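2-hydroxyisobutanoyl-CoA mutase large subunit (Aquincola tertiaricarbonis, PDB 4R3U) forms, with its cobalamin-binding small subunit, the B12-dependent mutase that interconverts 2-hydroxyisobutyryl-CoA and (S)-3-hydroxybutyryl-CoA. Local coordinates at residues Trp96-Ile101 / Ala373-Thr378; Thr123-Phe129 / Ile173-Ile179. One frame throughout, in Å; residues are numbered along the deposited sequence.

Interaction 1 (Trp96-Ile101 / Ala373-Thr378). With 3KK (S-{(3R,5R,9R)-1-[(2R,3S,4R,5R)-5-(6-amino-9H-purin-9-yl)-4-hydroxy-3-(phosphonooxy)tetrahydrofuran-2-yl]-3,5,9-trihydroxy-8,8-dimethyl-3,5-dioxido-10,14-dioxo-2,4,6-trioxa-11,15-diaza-3lambda~5~,5lambda~5~-diphosphaheptadecan-17-yl} 2-hydroxy-2-methylpropanethioate), chain F.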
loop_
_atom_site.group_PDB
_atom_site.type_symbol
_atom_site.label_atom_id
_atom_site.label_comp_id
_atom_site.label_asym_id
_atom_site.label_seq_id
_atom_site.Cartn_x
_atom_site.Cartn_y
_atom_site.Cartn_z
ATOM N N TRP A 96 -3.250 -15.908 -6.652
ATOM C CA TRP A 96 -4.688 -15.714 -6.443
ATOM C C TRP A 96 -5.298 -15.190 -7.769
ATOM O O TRP A 96 -4.590 -14.588 -8.581
ATOM C CB TRP A 96 -4.942 -14.703 -5.276
ATOM C CG TRP A 96 -4.351 -13.344 -5.500
ATOM C CD1 TRP A 96 -4.955 -12.277 -6.101
ATOM C CD2 TRP A 96 -2.995 -12.947 -5.231
ATOM N NE1 TRP A 96 -4.066 -11.223 -6.199
ATOM C CE2 TRP A 96 -2.855 -11.609 -5.672
ATOM C CE3 TRP A 96 -1.896 -13.578 -4.606
ATOM C CZ2 TRP A 96 -1.646 -10.894 -5.545
ATOM C CZ3 TRP A 96 -0.701 -12.862 -4.464
ATOM C CH2 TRP A 96 -0.586 -11.538 -4.925
ATOM N N THR A 97 -6.586 -15.417 -7.985
ATOM C CA THR A 97 -7.259 -14.910 -9.164
ATOM C C THR A 97 -7.455 -13.398 -8.964
ATOM O O THR A 97 -7.903 -12.948 -7.901
ATOM C CB THR A 97 -8.594 -15.637 -9.403
ATOM O OG1 THR A 97 -8.407 -17.054 -9.346
ATOM C CG2 THR A 97 -9.187 -15.329 -10.756
ATOM N N MET A 98 -7.044 -12.619 -9.962
ATOM C CA MET A 98 -7.232 -11.183 -9.980
ATOM C C MET A 98 -8.536 -11.077 -10.762
ATOM O O MET A 98 -8.578 -11.251 -11.996
ATOM C CB MET A 98 -6.047 -10.493 -10.658
ATOM C CG MET A 98 -4.737 -10.882 -9.999
ATOM S SD MET A 98 -3.342 -9.915 -10.538
ATOM C CE MET A 98 -2.038 -10.715 -9.607
ATOM N N ARG A 99 -9.622 -11.000 -9.981
ATOM C CA ARG A 99 -10.998 -11.057 -10.456
ATOM C C ARG A 99 -11.791 -9.794 -10.041
ATOM O O ARG A 99 -12.330 -9.702 -8.925
ATOM C CB ARG A 99 -11.630 -12.335 -9.911
ATOM C CG ARG A 99 -13.010 -12.621 -10.454
ATOM C CD ARG A 99 -13.734 -13.676 -9.650
ATOM N NE ARG A 99 -12.969 -14.917 -9.512
ATOM C CZ ARG A 99 -12.881 -15.856 -10.445
ATOM N NH1 ARG A 99 -13.492 -15.703 -11.612
ATOM N NH2 ARG A 99 -12.170 -16.948 -10.224
ATOM N N GLN A 100 -11.845 -8.824 -10.983
ATOM C CA GLN A 100 -12.501 -7.533 -10.846
ATOM C C GLN A 100 -13.967 -7.558 -11.272
ATOM O O GLN A 100 -14.294 -8.077 -12.352
ATOM C CB GLN A 100 -11.741 -6.464 -11.652
ATOM C CG GLN A 100 -10.326 -6.208 -11.180
ATOM C CD GLN A 100 -10.240 -5.713 -9.767
ATOM O OE1 GLN A 100 -9.731 -6.400 -8.884
ATOM N NE2 GLN A 100 -10.706 -4.500 -9.526
ATOM N N ILE A 101 -14.841 -6.941 -10.451
ATOM C CA ILE A 101 -16.280 -6.834 -10.739
ATOM C C ILE A 101 -16.475 -5.940 -11.971
ATOM O O ILE A 101 -15.817 -4.906 -12.109
ATOM C CB ILE A 101 -17.098 -6.255 -9.539
ATOM C CG1 ILE A 101 -17.037 -7.084 -8.263
ATOM C CG2 ILE A 101 -18.492 -5.951 -9.942
ATOM C CD1 ILE A 101 -17.015 -6.178 -7.016
ATOM N N ALA A 373 -5.964 -15.609 0.467
ATOM C CA ALA A 373 -7.147 -15.543 -0.408
ATOM C C ALA A 373 -6.866 -16.257 -1.752
ATOM O O ALA A 373 -5.709 -16.285 -2.210
ATOM C CB ALA A 373 -7.538 -14.095 -0.636
ATOM N N GLN A 374 -7.915 -16.863 -2.346
ATOM C CA GLN A 374 -7.842 -17.637 -3.608
ATOM C C GLN A 374 -8.162 -16.768 -4.790
ATOM O O GLN A 374 -7.795 -17.089 -5.933
ATOM C CB GLN A 374 -8.846 -18.807 -3.589
ATOM C CG GLN A 374 -8.362 -20.035 -2.857
ATOM C CD GLN A 374 -7.975 -19.792 -1.427
ATOM O OE1 GLN A 374 -8.813 -19.598 -0.549
ATOM N NE2 GLN A 374 -6.683 -19.735 -1.177
ATOM N N SER A 375 -8.922 -15.705 -4.508
ATOM C CA SER A 375 -9.426 -14.756 -5.472
ATOM C C SER A 375 -9.530 -13.396 -4.791
ATOM O O SER A 375 -9.828 -13.312 -3.582
ATOM C CB SER A 375 -10.778 -15.234 -6.002
ATOM O OG SER A 375 -11.302 -14.415 -7.033
ATOM N N LEU A 376 -9.249 -12.326 -5.554
ATOM C CA LEU A 376 -9.281 -10.976 -5.021
ATOM C C LEU A 376 -9.777 -9.926 -5.970
ATOM O O LEU A 376 -9.298 -9.831 -7.100
ATOM C CB LEU A 376 -7.891 -10.587 -4.473
ATOM C CG LEU A 376 -7.664 -9.183 -3.852
ATOM C CD1 LEU A 376 -8.501 -8.978 -2.593
ATOM C CD2 LEU A 376 -6.191 -8.949 -3.585
ATOM N N HIS A 377 -10.703 -9.079 -5.469
ATOM C CA HIS A 377 -11.159 -7.879 -6.123
ATOM C C HIS A 377 -10.589 -6.715 -5.272
ATOM O O HIS A 377 -10.842 -6.624 -4.058
ATOM C CB HIS A 377 -12.700 -7.775 -6.147
ATOM C CG HIS A 377 -13.204 -6.437 -6.643
ATOM N ND1 HIS A 377 -13.574 -6.243 -7.972
ATOM C CD2 HIS A 377 -13.360 -5.268 -5.975
ATOM C CE1 HIS A 377 -13.910 -4.969 -8.069
ATOM N NE2 HIS A 377 -13.826 -4.348 -6.892
ATOM N N THR A 378 -9.869 -5.797 -5.931
ATOM C CA THR A 378 -9.414 -4.562 -5.317
ATOM C C THR A 378 -10.365 -3.457 -5.783
ATOM O O THR A 378 -10.688 -3.385 -6.981
ATOM C CB THR A 378 -7.940 -4.268 -5.633
ATOM O OG1 THR A 378 -7.642 -4.678 -6.959
ATOM C CG2 THR A 378 -6.992 -4.937 -4.661
HETATM C C4 3KK F . -22.298 -6.808 -4.332
HETATM C C3 3KK F . -20.784 -6.968 -4.423
HETATM C C2 3KK F . -20.103 -6.215 -3.283
HETATM O O3 3KK F . -20.372 -6.409 -5.658
HETATM C C1 3KK F . -20.347 -8.439 -4.384
HETATM O O1 3KK F . -20.862 -9.262 -3.625
HETATM S S1P 3KK F . -19.050 -8.806 -5.519
HETATM C C2P 3KK F . -18.783 -10.586 -5.286
HETATM C C3P 3KK F . -17.902 -11.128 -6.383
HETATM N N4P 3KK F . -17.641 -12.532 -6.097
HETATM C C5P 3KK F . -16.569 -13.170 -6.577
HETATM O O5P 3KK F . -15.718 -12.654 -7.307
HETATM C C6P 3KK F . -16.495 -14.633 -6.128
HETATM C C7P 3KK F . -15.346 -15.382 -6.786
HETATM N N8P 3KK F . -15.258 -16.746 -6.250
HETATM C C9P 3KK F . -14.452 -17.661 -6.811
HETATM O O9P 3KK F . -13.772 -17.422 -7.810
HETATM C CAP 3KK F . -14.509 -19.090 -6.198
HETATM O OAP 3KK F . -15.844 -19.449 -5.783
HETATM C CBP 3KK F . -13.391 -19.451 -5.162
HETATM C CDP 3KK F . -13.446 -20.951 -4.835
HETATM C CEP 3KK F . -13.566 -18.678 -3.850
HETATM C CCP 3KK F . -11.985 -19.177 -5.737
HETATM O O6A 3KK F . -11.875 -19.832 -7.013
HETATM P P2A 3KK F . -10.785 -19.499 -8.110
HETATM O O4A 3KK F . -10.634 -18.041 -8.236
HETATM O O5A 3KK F . -11.124 -20.286 -9.320
HETATM O O3A 3KK F . -9.451 -20.071 -7.383
HETATM P P1A 3KK F . -9.089 -21.637 -7.045
HETATM O O1A 3KK F . -10.286 -22.520 -7.074
HETATM O O2A 3KK F . -8.253 -21.635 -5.833
HETATM O O5B 3KK F . -8.121 -21.896 -8.329
HETATM C C5B 3KK F . -8.588 -22.415 -9.593
HETATM C C4B 3KK F . -7.912 -23.766 -9.892
HETATM O O4B 3KK F . -6.470 -23.715 -9.667
HETATM C C3B 3KK F . -8.456 -24.866 -8.987
HETATM O O3B 3KK F . -8.533 -26.087 -9.763
HETATM P P3B 3KK F . -9.928 -26.776 -10.199
HETATM O O8A 3KK F . -10.565 -27.060 -8.893
HETATM O O7A 3KK F . -10.569 -25.734 -11.029
HETATM O O9A 3KK F . -9.456 -27.963 -10.952
HETATM C C2B 3KK F . -7.403 -24.981 -7.900
HETATM O O2B 3KK F . -7.386 -26.284 -7.304
HETATM C C1B 3KK F . -6.126 -24.694 -8.663
HETATM N N9A 3KK F . -5.054 -24.129 -7.790
HETATM C C8A 3KK F . -5.034 -22.972 -7.132
HETATM N N7A 3KK F . -3.880 -22.886 -6.477
HETATM C C5A 3KK F . -3.162 -23.983 -6.745
HETATM C C4A 3KK F . -3.897 -24.754 -7.572
HETATM N N3A 3KK F . -3.431 -25.946 -8.027
HETATM C C2A 3KK F . -2.147 -26.401 -7.654
HETATM N N1A 3KK F . -1.407 -25.552 -6.784
HETATM C C6A 3KK F . -1.936 -24.390 -6.348
HETATM N N6A 3KK F . -1.255 -23.588 -5.528
#
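H377 is the residue most covered in this pairing, and both faces of its imidazole are used. I101 sets CD1 over the centre of one face, 3.5 Å from the ring centroid, in a CH-pi contact close to the ring normal. Against the opposite face lies the amide of Q100, its plane only 9° from that of the ring and NE2 shifted toward the rim. A hydrogen bond from I101 N to H377 ND1 (2.9 Å), slightly tilted from the ring plane, fixes the rotation of the imidazole.

Q100 reaches its position because the chain bends at chi2 (-61°), turning the amide onto T378. There OE1 accepts from T378 N through an in-plane lone pair, while NE2 gives T378 O a nearly straight bond of 2.8 Å. Both backbone polar groups of one residue are thus met by a single side chain.

At the other end W96 holds its indole alongside L376, CD1 3.8 Å from L376 CB, and NE1 bonds to Q400 of helix 390-405. Between these ends runs a parallel ladder: T97 N to Q374 O, L376 N to T97 O (2.8 Å) and R99 N to L376 O. T97 and S375 share the face turned to the CoA thioester. R99 NE bonds S375 OG in the guanidinium plane, that hydroxyl being also hydrogen-bonded to H341 ND1, and R99 NH2 holds phosphate oxygen O4A of 3KK at 2.7 Å. Pairing of the first and last strands of the parallel set, here 97-102 with 375-377, is the closure expected of a TIM barrel, the substrate-binding fold of this mutase family.

Interaction 2 (Thr123-Phe129 / Ile173-Ile179). With 3KK (S-{(3R,5R,9R)-1-[(2R,3S,4R,5R)-5-(6-amino-9H-purin-9-yl)-4-hydroxy-3-(phosphonooxy)tetrahydrofuran-2-yl]-3,5,9-trihydroxy-8,8-dimethyl-3,5-dioxido-10,14-dioxo-2,4,6-trioxa-11,15-diaza-3lambda~5~,5lambda~5~-diphosphaheptadecan-17-yl} 2-hydroxy-2-methylpropanethioate), chain F.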
loop_
_atom_site.group_PDB
_atom_site.type_symbol
_atom_site.label_atom_id
_atom_site.label_comp_id
_atom_site.label_asym_id
_atom_site.label_seq_id
_atom_site.Cartn_x
_atom_site.Cartn_y
_atom_site.Cartn_z
ATOM N N THR A 123 -7.459 -12.390 -14.439
ATOM C CA THR A 123 -7.359 -13.837 -14.633
ATOM C C THR A 123 -8.652 -14.604 -14.323
ATOM O O THR A 123 -8.711 -15.826 -14.473
ATOM C CB THR A 123 -6.093 -14.349 -13.894
ATOM O OG1 THR A 123 -6.195 -14.040 -12.502
ATOM C CG2 THR A 123 -4.792 -13.721 -14.454
ATOM N N GLY A 124 -9.685 -13.872 -13.929
ATOM C CA GLY A 124 -11.017 -14.394 -13.637
ATOM C C GLY A 124 -12.076 -13.345 -13.883
ATOM O O GLY A 124 -11.820 -12.170 -13.670
ATOM N N ILE A 125 -13.260 -13.753 -14.334
ATOM C CA ILE A 125 -14.377 -12.841 -14.580
ATOM C C ILE A 125 -15.310 -12.749 -13.346
ATOM O O ILE A 125 -15.635 -13.768 -12.752
ATOM C CB ILE A 125 -15.124 -13.253 -15.880
ATOM C CG1 ILE A 125 -14.389 -12.702 -17.117
ATOM C CG2 ILE A 125 -16.624 -12.873 -15.884
ATOM C CD1 ILE A 125 -14.511 -13.595 -18.314
ATOM N N SER A 126 -15.717 -11.525 -12.975
ATOM C CA SER A 126 -16.689 -11.279 -11.918
ATOM C C SER A 126 -17.791 -10.420 -12.528
ATOM O O SER A 126 -17.504 -9.477 -13.260
ATOM C CB SER A 126 -16.061 -10.602 -10.697
ATOM O OG SER A 126 -17.027 -10.270 -9.707
ATOM N N THR A 127 -19.038 -10.748 -12.251
ATOM C CA THR A 127 -20.159 -10.009 -12.819
ATOM C C THR A 127 -21.129 -9.547 -11.735
ATOM O O THR A 127 -21.602 -10.368 -10.930
ATOM C CB THR A 127 -20.904 -10.876 -13.860
ATOM O OG1 THR A 127 -19.992 -11.756 -14.545
ATOM C CG2 THR A 127 -21.747 -10.036 -14.837
ATOM N N ASP A 128 -21.411 -8.233 -11.722
ATOM C CA ASP A 128 -22.420 -7.588 -10.895
ATOM C C ASP A 128 -23.610 -7.223 -11.733
ATOM O O ASP A 128 -23.470 -6.723 -12.844
ATOM C CB ASP A 128 -21.888 -6.383 -10.117
ATOM C CG ASP A 128 -21.360 -6.838 -8.768
ATOM O OD1 ASP A 128 -20.877 -8.000 -8.687
ATOM O OD2 ASP A 128 -21.353 -6.000 -7.810
ATOM N N PHE A 129 -24.787 -7.486 -11.197
ATOM C CA PHE A 129 -26.076 -7.326 -11.878
ATOM C C PHE A 129 -26.856 -6.124 -11.372
ATOM O O PHE A 129 -26.590 -5.623 -10.276
ATOM C CB PHE A 129 -26.892 -8.626 -11.749
ATOM C CG PHE A 129 -26.138 -9.831 -12.288
ATOM C CD1 PHE A 129 -26.224 -10.184 -13.636
ATOM C CD2 PHE A 129 -25.295 -10.573 -11.463
ATOM C CE1 PHE A 129 -25.475 -11.250 -14.149
ATOM C CE2 PHE A 129 -24.532 -11.621 -11.983
ATOM C CZ PHE A 129 -24.645 -11.968 -13.320
ATOM N N ILE A 173 -11.393 -19.826 -18.893
ATOM C CA ILE A 173 -11.421 -18.787 -17.847
ATOM C C ILE A 173 -12.598 -19.044 -16.893
ATOM O O ILE A 173 -13.673 -19.445 -17.360
ATOM C CB ILE A 173 -11.405 -17.314 -18.420
ATOM C CG1 ILE A 173 -11.065 -16.265 -17.320
ATOM C CG2 ILE A 173 -12.692 -16.939 -19.183
ATOM C CD1 ILE A 173 -10.611 -14.837 -17.826
ATOM N N SER A 174 -12.417 -18.805 -15.577
ATOM C CA SER A 174 -13.536 -18.946 -14.622
ATOM C C SER A 174 -14.440 -17.697 -14.657
ATOM O O SER A 174 -13.951 -16.569 -14.825
ATOM C CB SER A 174 -13.054 -19.226 -13.203
ATOM O OG SER A 174 -12.254 -18.176 -12.692
ATOM N N VAL A 175 -15.759 -17.931 -14.536
ATOM C CA VAL A 175 -16.806 -16.911 -14.562
ATOM C C VAL A 175 -17.667 -16.912 -13.288
ATOM O O VAL A 175 -18.469 -17.836 -13.079
ATOM C CB VAL A 175 -17.680 -16.992 -15.855
ATOM C CG1 VAL A 175 -18.796 -15.940 -15.851
ATOM C CG2 VAL A 175 -16.822 -16.879 -17.123
ATOM N N SER A 176 -17.548 -15.820 -12.509
ATOM C CA SER A 176 -18.292 -15.532 -11.287
ATOM C C SER A 176 -19.510 -14.616 -11.567
ATOM O O SER A 176 -19.407 -13.629 -12.309
ATOM C CB SER A 176 -17.380 -14.874 -10.243
ATOM O OG SER A 176 -18.068 -14.696 -9.013
ATOM N N PHE A 177 -20.647 -14.942 -10.942
ATOM C CA PHE A 177 -21.908 -14.194 -11.016
ATOM C C PHE A 177 -22.322 -13.763 -9.604
ATOM O O PHE A 177 -22.536 -14.615 -8.730
ATOM C CB PHE A 177 -23.018 -15.053 -11.643
ATOM C CG PHE A 177 -22.934 -15.342 -13.126
ATOM C CD1 PHE A 177 -22.329 -14.435 -14.000
ATOM C CD2 PHE A 177 -23.505 -16.497 -13.658
ATOM C CE1 PHE A 177 -22.294 -14.687 -15.372
ATOM C CE2 PHE A 177 -23.477 -16.750 -15.035
ATOM C CZ PHE A 177 -22.893 -15.838 -15.884
ATOM N N THR A 178 -22.379 -12.440 -9.354
ATOM C CA THR A 178 -22.815 -11.919 -8.046
ATOM C C THR A 178 -24.354 -11.877 -8.070
ATOM O O THR A 178 -24.968 -10.808 -8.163
ATOM C CB THR A 178 -22.214 -10.575 -7.778
ATOM O OG1 THR A 178 -20.814 -10.688 -7.931
ATOM C CG2 THR A 178 -22.568 -10.041 -6.413
ATOM N N ILE A 179 -24.949 -13.063 -8.027
ATOM C CA ILE A 179 -26.374 -13.253 -8.134
ATOM C C ILE A 179 -26.852 -14.034 -6.897
ATOM O O ILE A 179 -26.133 -14.890 -6.398
ATOM C CB ILE A 179 -26.723 -13.897 -9.521
ATOM C CG1 ILE A 179 -28.245 -13.814 -9.858
ATOM C CG2 ILE A 179 -26.153 -15.317 -9.665
ATOM C CD1 ILE A 179 -28.707 -12.487 -10.421
HETATM C C4 3KK F . -22.298 -6.808 -4.332
HETATM C C3 3KK F . -20.784 -6.968 -4.423
HETATM C C2 3KK F . -20.103 -6.215 -3.283
HETATM O O3 3KK F . -20.372 -6.409 -5.658
HETATM C C1 3KK F . -20.347 -8.439 -4.384
HETATM O O1 3KK F . -20.862 -9.262 -3.625
HETATM S S1P 3KK F . -19.050 -8.806 -5.519
HETATM C C2P 3KK F . -18.783 -10.586 -5.286
HETATM C C3P 3KK F . -17.902 -11.128 -6.383
HETATM N N4P 3KK F . -17.641 -12.532 -6.097
HETATM C C5P 3KK F . -16.569 -13.170 -6.577
HETATM O O5P 3KK F . -15.718 -12.654 -7.307
HETATM C C6P 3KK F . -16.495 -14.633 -6.128
HETATM C C7P 3KK F . -15.346 -15.382 -6.786
HETATM N N8P 3KK F . -15.258 -16.746 -6.250
HETATM C C9P 3KK F . -14.452 -17.661 -6.811
HETATM O O9P 3KK F . -13.772 -17.422 -7.810
HETATM C CAP 3KK F . -14.509 -19.090 -6.198
HETATM O OAP 3KK F . -15.844 -19.449 -5.783
HETATM C CBP 3KK F . -13.391 -19.451 -5.162
HETATM C CDP 3KK F . -13.446 -20.951 -4.835
HETATM C CEP 3KK F . -13.566 -18.678 -3.850
HETATM C CCP 3KK F . -11.985 -19.177 -5.737
HETATM O O6A 3KK F . -11.875 -19.832 -7.013
HETATM P P2A 3KK F . -10.785 -19.499 -8.110
HETATM O O4A 3KK F . -10.634 -18.041 -8.236
HETATM O O5A 3KK F . -11.124 -20.286 -9.320
HETATM O O3A 3KK F . -9.451 -20.071 -7.383
HETATM P P1A 3KK F . -9.089 -21.637 -7.045
HETATM O O1A 3KK F . -10.286 -22.520 -7.074
HETATM O O2A 3KK F . -8.253 -21.635 -5.833
HETATM O O5B 3KK F . -8.121 -21.896 -8.329
HETATM C C5B 3KK F . -8.588 -22.415 -9.593
HETATM C C4B 3KK F . -7.912 -23.766 -9.892
HETATM O O4B 3KK F . -6.470 -23.715 -9.667
HETATM C C3B 3KK F . -8.456 -24.866 -8.987
HETATM O O3B 3KK F . -8.533 -26.087 -9.763
HETATM P P3B 3KK F . -9.928 -26.776 -10.199
HETATM O O8A 3KK F . -10.565 -27.060 -8.893
HETATM O O7A 3KK F . -10.569 -25.734 -11.029
HETATM O O9A 3KK F . -9.456 -27.963 -10.952
HETATM C C2B 3KK F . -7.403 -24.981 -7.900
HETATM O O2B 3KK F . -7.386 -26.284 -7.304
HETATM C C1B 3KK F . -6.126 -24.694 -8.663
HETATM N N9A 3KK F . -5.054 -24.129 -7.790
HETATM C C8A 3KK F . -5.034 -22.972 -7.132
HETATM N N7A 3KK F . -3.880 -22.886 -6.477
HETATM C C5A 3KK F . -3.162 -23.983 -6.745
HETATM C C4A 3KK F . -3.897 -24.754 -7.572
HETATM N N3A 3KK F . -3.431 -25.946 -8.027
HETATM C C2A 3KK F . -2.147 -26.401 -7.654
HETATM N N1A 3KK F . -1.407 -25.552 -6.784
HETATM C C6A 3KK F . -1.936 -24.390 -6.348
HETATM N N6A 3KK F . -1.255 -23.588 -5.528
HETATM O O HOH W 1 -19.069 -12.045 -9.482
HETATM O O HOH W 2 -24.723 -8.183 -8.642
#
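I125 and S176 start a parallel backbone ladder: I125 N bonds S174 O, S176 N returns to I125 O, and T178 N reaches T127 O at 2.7 Å. S176 O also accepts T127 OG1 at 3.0 Å, whereas its bond from T127 N is bent and weak.

Apolar contacts occupy the face of I125, V175, T127 and F177. CG2 of I125 lies beside V175 CG1, and F129 turns its ring edge toward the face of F177 in an offset edge-to-face pair, planes at 71°. CD1 of I179 covers one face of F129.

Polar groups gather on the substrate side. One water joins S126 OG, S176 OG, T127 N and T178 OG1, donating to the last. T178 OG1, anti to the carbonyl carbon (chi1 -54°), donates to D128 OD1 at 2.8 Å, nearly along the carboxylate C-O axis; D128 OD2 faces O3 of 3KK at a doubtfully short 2.4 Å. An alanine in place of D128 is likely to deprive the T178 hydroxyl of its acceptor and the substrate hydroxyl of its carboxylate neighbour. The bonds running from the water through the T178 hydroxyl to OD1 probably steady the D128 carboxylate beside the substrate, consistent with its inferred importance for stereospecificity.

The two contacts, their centres about 10 Å apart, belong to one parallel sheet: strand 97-102 pairs with 375-377 in interaction 1 and adjoins strand 125-128 of interaction 2. Direct bonds probably join them, from T123 N to M98 O at 2.9 Å and from R99 NH2 to S174 OG at 2.8 Å, while I101 CG2 packs 3.2 Å from D128 CG. Both line 3KK: interaction 1 bonds a phosphate oxygen through R99 but also reaches the acyl end with I101, and interaction 2 follows the pantetheine arm to the acyl hydroxyl. I101 and D128 also border the 5'-deoxyadenosine, which places the junction between substrate and 5'-deoxyadenosine, consistent with the radical chemistry of B12-dependent mutases.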